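Local coordinates for FACT-Spt16 (Cicer arietinum, PDB 5CE6), which is the N-terminal domain of the histone chaperone FACT subunit Spt16 and probably binds histones H3-H4 during transcription, at residues K233-L236 against H237-M241; K449-K452 against D453-S457; N219-V222 against T223-N227. All coordinates share one frame; numbering follows the deposited sequence.

Contact 1: K233-L236 against H237-M241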
loop_
_atom_site.group_PDB
_atom_site.type_symbol
_atom_site.label_atom_id
_atom_site.label_comp_id
_atom_site.label_asym_id
_atom_site.label_seq_id
_atom_site.Cartn_x
_atom_site.Cartn_y
_atom_site.Cartn_z
ATOM N N LYS A 233 -24.965 -8.984 21.472
ATOM C CA LYS A 233 -25.598 -8.826 20.174
ATOM C C LYS A 233 -25.028 -9.819 19.174
ATOM O O LYS A 233 -23.886 -10.259 19.310
ATOM C CB LYS A 233 -25.377 -7.406 19.647
ATOM C CG LYS A 233 -26.185 -6.332 20.356
ATOM C CD LYS A 233 -26.157 -5.027 19.569
ATOM C CE LYS A 233 -27.356 -4.153 19.904
ATOM N NZ LYS A 233 -26.971 -2.930 20.661
ATOM N N LYS A 234 -25.820 -10.170 18.166
ATOM C CA LYS A 234 -25.279 -10.903 17.032
ATOM C C LYS A 234 -25.000 -9.933 15.890
ATOM O O LYS A 234 -25.896 -9.219 15.435
ATOM C CB LYS A 234 -26.229 -12.004 16.562
ATOM C CG LYS A 234 -25.661 -12.824 15.409
ATOM C CD LYS A 234 -26.687 -13.779 14.813
ATOM C CE LYS A 234 -26.051 -14.577 13.679
ATOM N NZ LYS A 234 -27.026 -15.440 12.963
ATOM N N ILE A 235 -23.756 -9.907 15.434
ATOM C CA ILE A 235 -23.384 -9.070 14.299
ATOM C C ILE A 235 -22.460 -9.858 13.368
ATOM O O ILE A 235 -21.558 -10.562 13.832
ATOM C CB ILE A 235 -22.731 -7.744 14.780
ATOM C CG1 ILE A 235 -22.616 -6.739 13.631
ATOM C CG2 ILE A 235 -21.368 -7.987 15.439
ATOM C CD1 ILE A 235 -22.223 -5.351 14.086
ATOM N N LEU A 236 -22.709 -9.784 12.061
ATOM C CA LEU A 236 -21.845 -10.465 11.094
ATOM C C LEU A 236 -20.548 -9.701 10.878
ATOM O O LEU A 236 -20.524 -8.470 10.977
ATOM C CB LEU A 236 -22.553 -10.605 9.752
ATOM C CG LEU A 236 -23.899 -11.325 9.791
ATOM C CD1 LEU A 236 -24.373 -11.596 8.367
ATOM C CD2 LEU A 236 -23.803 -12.615 10.585
ATOM N N HIS A 237 -19.468 -10.410 10.557
ATOM C CA HIS A 237 -18.201 -9.721 10.313
ATOM C C HIS A 237 -18.347 -8.742 9.159
ATOM O O HIS A 237 -17.779 -7.660 9.185
ATOM C CB HIS A 237 -17.059 -10.700 10.027
ATOM C CG HIS A 237 -16.722 -11.592 11.183
ATOM N ND1 HIS A 237 -16.718 -12.966 11.080
ATOM C CD2 HIS A 237 -16.379 -11.304 12.462
ATOM C CE1 HIS A 237 -16.387 -13.490 12.251
ATOM N NE2 HIS A 237 -16.183 -12.504 13.106
ATOM N N SER A 238 -19.135 -9.118 8.155
ATOM C CA SER A 238 -19.362 -8.247 7.002
ATOM C C SER A 238 -20.178 -6.988 7.330
ATOM O O SER A 238 -20.105 -5.988 6.610
ATOM C CB SER A 238 -20.050 -9.027 5.880
ATOM O OG SER A 238 -21.176 -9.730 6.373
ATOM N N THR A 239 -20.968 -7.042 8.395
ATOM C CA THR A 239 -21.716 -5.870 8.844
ATOM C C THR A 239 -20.767 -4.915 9.551
ATOM O O THR A 239 -20.802 -3.704 9.321
ATOM C CB THR A 239 -22.851 -6.263 9.793
ATOM O OG1 THR A 239 -23.831 -7.025 9.072
ATOM C CG2 THR A 239 -23.513 -5.024 10.374
ATOM N N LEU A 240 -19.913 -5.458 10.411
ATOM C CA LEU A 240 -18.852 -4.645 11.001
ATOM C C LEU A 240 -18.025 -3.978 9.909
ATOM O O LEU A 240 -17.642 -2.810 10.027
ATOM C CB LEU A 240 -17.951 -5.482 11.916
ATOM C CG LEU A 240 -18.647 -5.879 13.213
ATOM C CD1 LEU A 240 -17.917 -7.014 13.913
ATOM C CD2 LEU A 240 -18.755 -4.668 14.131
ATOM N N MET A 241 -17.749 -4.722 8.844
ATOM C CA MET A 241 -16.976 -4.195 7.731
ATOM C C MET A 241 -17.703 -3.018 7.078
ATOM O O MET A 241 -17.113 -1.954 6.852
ATOM C CB MET A 241 -16.722 -5.310 6.709
ATOM C CG MET A 241 -15.990 -4.875 5.450
ATOM S SD MET A 241 -16.072 -6.160 4.185
ATOM C CE MET A 241 -17.734 -5.902 3.588
HETATM O O HOH W 1 -25.243 -8.263 11.329
#
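Leu236 caps the start of helix 237-249, and this local contact is the turn by which the loop after helix 200-230 enters that helix. Its backbone carbonyl takes two bonds from the first turn. Leu240 N reaches Leu236 O at 3.1 Å, almost in line with the C=O, the first i to i+4 bond of the helix. Thr239 N is closer, 3.0 Å from the same Leu236 O, but stands well above the carbonyl plane and gives a more bent bond, with an N-H...O angle of 132°. Leucine has no side-chain acceptor to offer at the N-cap; a water bridges the turn instead, accepting from Leu236 N at 3.0 Å and hydrogen-bonded to Thr239 OG1 at 2.9 Å. The first torsion of Thr239, -66°, sets OG1 beside its own backbone N and leaves CG2 for the apolar side. The region matches the M24 metallopeptidase family by sequence, consistent with a pita-bread fold, and here the turn joins helix 237-249 to helix 200-230 and strand 270-273. Ile235 is buried. With CG1 anti to the backbone N (chi1 -168°), its long branch runs toward the helix, where CD1 meets Leu240 CD2 at 3.5 Å and the two side chains cross at about a right angle. On the Thr239 side, Ile235 CG1 lies 3.8 Å from Thr239 CG2, so the isoleucine touches both residues. Ile235 and Leu240 both also pack on Lys224 of helix 200-230. The polar atoms of the His237 ring are taken up elsewhere: NE2 bonds Ser273 OG, ND1 bonds Asn286 OD1, and the side chain lies about 3 Å from a bound sodium ion. Ser238 OG bonds Asp287 OD1.

Contact 2: K449-K452 against D453-S457; sequences KALK and DVAYS
Lys452 and Asp453 lie side by side and point the same way, and their ends join in a salt bridge between neighbours in sequence, NZ to OD2 at 2.8 Å. The lysine gets there by a folded route: CG sits between its backbone N and carbonyl carbon (chi1 73°), and a bend at chi4 brings NZ round to the carboxylate. It arrives on the syn side of OD2, 21° out of the carboxylate plane, while Lys452 CE rests 3.2 Å from Asp453 OD2. That oxygen also bonds Ser448 OG, so one carboxylate oxygen is shared by the lysine and Ser448, three residues before the helical turn. Backbone bonds make this a short, weakly bonded helical turn, 451-454, that runs straight into strand 455-456, which pairs in parallel with strand 309-319. Asp453 N meets Ala450 O at 2.9 Å and Val454 N meets Leu451 O at 3.1 Å; both donors stand above the carbonyl planes. Across the turn, from its first residue to the start of the strand, the Leu451 and Ala455 side chains touch loosely, CD1 to CB at 4.2 Å. Val454 lays CG2 3.7 Å from Leu451 O, and its side chain also packs against Tyr329 of helix 323-342 and Phe317.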
loop_
_atom_site.group_PDB
_atom_site.type_symbol
_atom_site.label_atom_id
_atom_site.label_comp_id
_atom_site.label_asym_id
_atom_site.label_seq_id
_atom_site.Cartn_x
_atom_site.Cartn_y
_atom_site.Cartn_z
ATOM N N LYS A 449 -1.333 -0.556 23.615
ATOM C CA LYS A 449 -1.564 -1.833 22.956
ATOM C C LYS A 449 -1.342 -2.956 23.936
ATOM O O LYS A 449 -1.476 -4.126 23.573
ATOM C CB LYS A 449 -0.595 -2.012 21.786
ATOM C CG LYS A 449 -0.930 -1.199 20.572
ATOM C CD LYS A 449 0.066 -1.456 19.447
ATOM C CE LYS A 449 1.386 -0.732 19.635
ATOM N NZ LYS A 449 2.171 -0.825 18.353
ATOM N N ALA A 450 -0.971 -2.605 25.171
ATOM C CA ALA A 450 -0.687 -3.602 26.187
ATOM C C ALA A 450 -1.907 -4.470 26.371
ATOM O O ALA A 450 -3.039 -4.011 26.176
ATOM C CB ALA A 450 -0.290 -2.953 27.507
ATOM N N LEU A 451 -1.652 -5.726 26.716
ATOM C CA LEU A 451 -2.680 -6.727 26.943
ATOM C C LEU A 451 -3.840 -6.210 27.786
ATOM O O LEU A 451 -5.003 -6.396 27.427
ATOM C CB LEU A 451 -2.056 -7.944 27.625
ATOM C CG LEU A 451 -2.985 -9.116 27.909
ATOM C CD1 LEU A 451 -3.462 -9.707 26.612
ATOM C CD2 LEU A 451 -2.271 -10.163 28.748
ATOM N N LYS A 452 -3.517 -5.554 28.900
ATOM C CA LYS A 452 -4.531 -5.087 29.845
ATOM C C LYS A 452 -5.547 -4.147 29.198
ATOM O O LYS A 452 -6.689 -4.045 29.648
ATOM C CB LYS A 452 -3.875 -4.389 31.044
ATOM C CG LYS A 452 -3.306 -3.017 30.714
ATOM C CD LYS A 452 -3.075 -2.184 31.971
ATOM C CE LYS A 452 -2.706 -0.750 31.615
ATOM N NZ LYS A 452 -1.544 -0.688 30.680
ATOM N N ASP A 453 -5.132 -3.471 28.134
ATOM C CA ASP A 453 -5.987 -2.492 27.475
ATOM C C ASP A 453 -6.752 -3.028 26.256
ATOM O O ASP A 453 -7.655 -2.360 25.755
ATOM C CB ASP A 453 -5.167 -1.259 27.098
ATOM C CG ASP A 453 -4.586 -0.576 28.310
ATOM O OD1 ASP A 453 -5.382 -0.043 29.106
ATOM O OD2 ASP A 453 -3.349 -0.599 28.483
ATOM N N VAL A 454 -6.392 -4.221 25.787
ATOM C CA VAL A 454 -7.109 -4.846 24.668
ATOM C C VAL A 454 -7.766 -6.152 25.085
ATOM O O VAL A 454 -8.360 -6.854 24.255
ATOM C CB VAL A 454 -6.209 -5.093 23.435
ATOM C CG1 VAL A 454 -5.696 -3.771 22.888
ATOM C CG2 VAL A 454 -5.050 -6.004 23.794
ATOM N N ALA A 455 -7.657 -6.468 26.374
ATOM C CA ALA A 455 -8.254 -7.673 26.936
ATOM C C ALA A 455 -9.520 -7.333 27.703
ATOM O O ALA A 455 -9.579 -6.335 28.423
ATOM C CB ALA A 455 -7.267 -8.391 27.849
ATOM N N TYR A 456 -10.532 -8.178 27.552
ATOM C CA TYR A 456 -11.798 -7.978 28.230
ATOM C C TYR A 456 -12.168 -9.258 28.972
ATOM O O TYR A 456 -11.863 -10.356 28.503
ATOM C CB TYR A 456 -12.876 -7.623 27.210
ATOM C CG TYR A 456 -12.605 -6.328 26.485
ATOM C CD1 TYR A 456 -13.090 -5.126 26.978
ATOM C CD2 TYR A 456 -11.861 -6.305 25.310
ATOM C CE1 TYR A 456 -12.847 -3.943 26.327
ATOM C CE2 TYR A 456 -11.609 -5.123 24.651
ATOM C CZ TYR A 456 -12.110 -3.948 25.165
ATOM O OH TYR A 456 -11.875 -2.761 24.525
ATOM N N SER A 457 -12.814 -9.117 30.129
ATOM C CA SER A 457 -13.209 -10.276 30.931
ATOM C C SER A 457 -14.716 -10.326 31.149
ATOM O O SER A 457 -15.341 -9.309 31.444
ATOM C CB SER A 457 -12.484 -10.280 32.278
#

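Contact 3: N219-V222 against T223-N227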
loop_
_atom_site.group_PDB
_atom_site.type_symbol
_atom_site.label_atom_id
_atom_site.label_comp_id
_atom_site.label_asym_id
_atom_site.label_seq_id
_atom_site.Cartn_x
_atom_site.Cartn_y
_atom_site.Cartn_z
ATOM N N ASN A 219 -12.430 5.241 18.093
ATOM C CA ASN A 219 -13.706 5.870 18.411
ATOM C C ASN A 219 -14.923 5.188 17.803
ATOM O O ASN A 219 -16.051 5.457 18.212
ATOM C CB ASN A 219 -13.680 7.350 18.026
ATOM C CG ASN A 219 -12.596 8.114 18.754
ATOM O OD1 ASN A 219 -12.392 7.931 19.955
ATOM N ND2 ASN A 219 -11.888 8.969 18.028
ATOM N N PHE A 220 -14.707 4.320 16.825
ATOM C CA PHE A 220 -15.814 3.504 16.352
ATOM C C PHE A 220 -15.642 2.024 16.670
ATOM O O PHE A 220 -16.474 1.434 17.366
ATOM C CB PHE A 220 -16.092 3.683 14.859
ATOM C CG PHE A 220 -17.153 2.747 14.358
ATOM C CD1 PHE A 220 -18.481 2.958 14.699
ATOM C CD2 PHE A 220 -16.822 1.636 13.602
ATOM C CE1 PHE A 220 -19.462 2.096 14.274
ATOM C CE2 PHE A 220 -17.803 0.765 13.171
ATOM C CZ PHE A 220 -19.124 0.995 13.509
ATOM N N VAL A 221 -14.575 1.421 16.153
ATOM C CA VAL A 221 -14.422 -0.030 16.260
ATOM C C VAL A 221 -14.395 -0.525 17.701
ATOM O O VAL A 221 -15.146 -1.428 18.059
ATOM C CB VAL A 221 -13.195 -0.558 15.495
ATOM C CG1 VAL A 221 -13.076 -2.071 15.667
ATOM C CG2 VAL A 221 -13.311 -0.203 14.015
ATOM N N VAL A 222 -13.547 0.069 18.537
ATOM C CA VAL A 222 -13.443 -0.401 19.915
ATOM C C VAL A 222 -14.774 -0.269 20.650
ATOM O O VAL A 222 -15.234 -1.213 21.290
ATOM C CB VAL A 222 -12.308 0.297 20.676
ATOM C CG1 VAL A 222 -12.404 -0.004 22.156
ATOM C CG2 VAL A 222 -10.951 -0.139 20.113
ATOM N N THR A 223 -15.415 0.884 20.501
ATOM C CA THR A 223 -16.722 1.146 21.098
ATOM C C THR A 223 -17.795 0.184 20.592
ATOM O O THR A 223 -18.627 -0.301 21.366
ATOM C CB THR A 223 -17.169 2.590 20.801
ATOM O OG1 THR A 223 -16.204 3.499 21.337
ATOM C CG2 THR A 223 -18.533 2.878 21.421
ATOM N N LYS A 224 -17.779 -0.084 19.288
ATOM C CA LYS A 224 -18.766 -0.972 18.688
ATOM C C LYS A 224 -18.606 -2.389 19.228
ATOM O O LYS A 224 -19.584 -3.026 19.633
ATOM C CB LYS A 224 -18.625 -0.958 17.163
ATOM C CG LYS A 224 -19.580 -1.897 16.433
ATOM C CD LYS A 224 -21.026 -1.455 16.585
ATOM C CE LYS A 224 -21.901 -2.069 15.513
ATOM N NZ LYS A 224 -23.319 -1.616 15.618
ATOM N N LEU A 225 -17.368 -2.879 19.238
ATOM C CA LEU A 225 -17.094 -4.223 19.748
ATOM C C LEU A 225 -17.499 -4.340 21.212
ATOM O O LEU A 225 -18.161 -5.309 21.597
ATOM C CB LEU A 225 -15.624 -4.603 19.557
ATOM C CG LEU A 225 -15.142 -4.734 18.112
ATOM C CD1 LEU A 225 -13.654 -5.039 18.063
ATOM C CD2 LEU A 225 -15.936 -5.805 17.357
ATOM N N GLU A 226 -17.124 -3.347 22.020
ATOM C CA GLU A 226 -17.500 -3.342 23.438
ATOM C C GLU A 226 -19.013 -3.398 23.639
ATOM O O GLU A 226 -19.499 -4.141 24.495
ATOM C CB GLU A 226 -16.916 -2.123 24.168
ATOM C CG GLU A 226 -15.399 -2.162 24.276
ATOM C CD GLU A 226 -14.818 -0.944 24.968
ATOM O OE1 GLU A 226 -15.578 0.003 25.262
ATOM O OE2 GLU A 226 -13.592 -0.942 25.212
ATOM N N ASN A 227 -19.754 -2.613 22.862
ATOM C CA ASN A 227 -21.213 -2.598 22.951
ATOM C C ASN A 227 -21.821 -3.940 22.539
ATOM O O ASN A 227 -22.739 -4.447 23.190
ATOM C CB ASN A 227 -21.797 -1.484 22.075
ATOM C CG ASN A 227 -21.559 -0.095 22.648
ATOM O OD1 ASN A 227 -20.937 0.061 23.700
ATOM N ND2 ASN A 227 -22.053 0.926 21.948
#
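Phe220, Val221 and Val222 each pair with the residue four further on, Lys224, Leu225 and Glu226, in helix 200-230, whose turn at 219-221 is of the wider pi type. Three backbone bonds span the join: Lys224 N to Phe220 O at 2.8 Å, Leu225 N to Val221 O at 2.9 Å, and Glu226 N to Val222 O at 2.9 Å. The side-chain contacts pair the same residues, each side chain lying alongside its partner and pointing the same way. Lys224 CB stands over one face of the Phe220 ring, toward its rim, and Lys224 CG comes 4.1 Å from the ring atom CZ. The ring also packs on Glu243, Thr244 and Val247 of helix 237-249. On the buried side Val221 CG1 touches Leu225 CD1 at 3.9 Å. Glu226 makes a polar contact, its OE2 bonding Tyr456 OH. With CG anti to its own carbonyl carbon (chi1 -67°) and the chain extended beyond it, the side chain runs along Val222. Putting an alanine here would probably leave the Tyr456 hydroxyl without its carboxylate acceptor and open a gap beside Val222. Glu226 OE2 lies 3.4 Å from Val222 CG1, and Glu226 CG only 3.1 Å from Val222 O.

Following the chain, contact 3 comes first, inside helix 200-230; contact 1 closes the short loop that leads from it into helix 237-249; contact 2 ends the modelled chain at helical turn 451-454 and strand 455-456. They run in series, and none nests in or crosses another. Contact 3 lies between the other two and touches both. Lys224 CG packs on Leu240 CD2 at 3.7 Å, joining the two successive helices. On the contact 2 side, the tyrosine-glutamate bond of contact 3 ties the C-terminal strand to helix 200-230. Contacts 1 and 2 do not touch, their nearest atoms being about 13 Å apart.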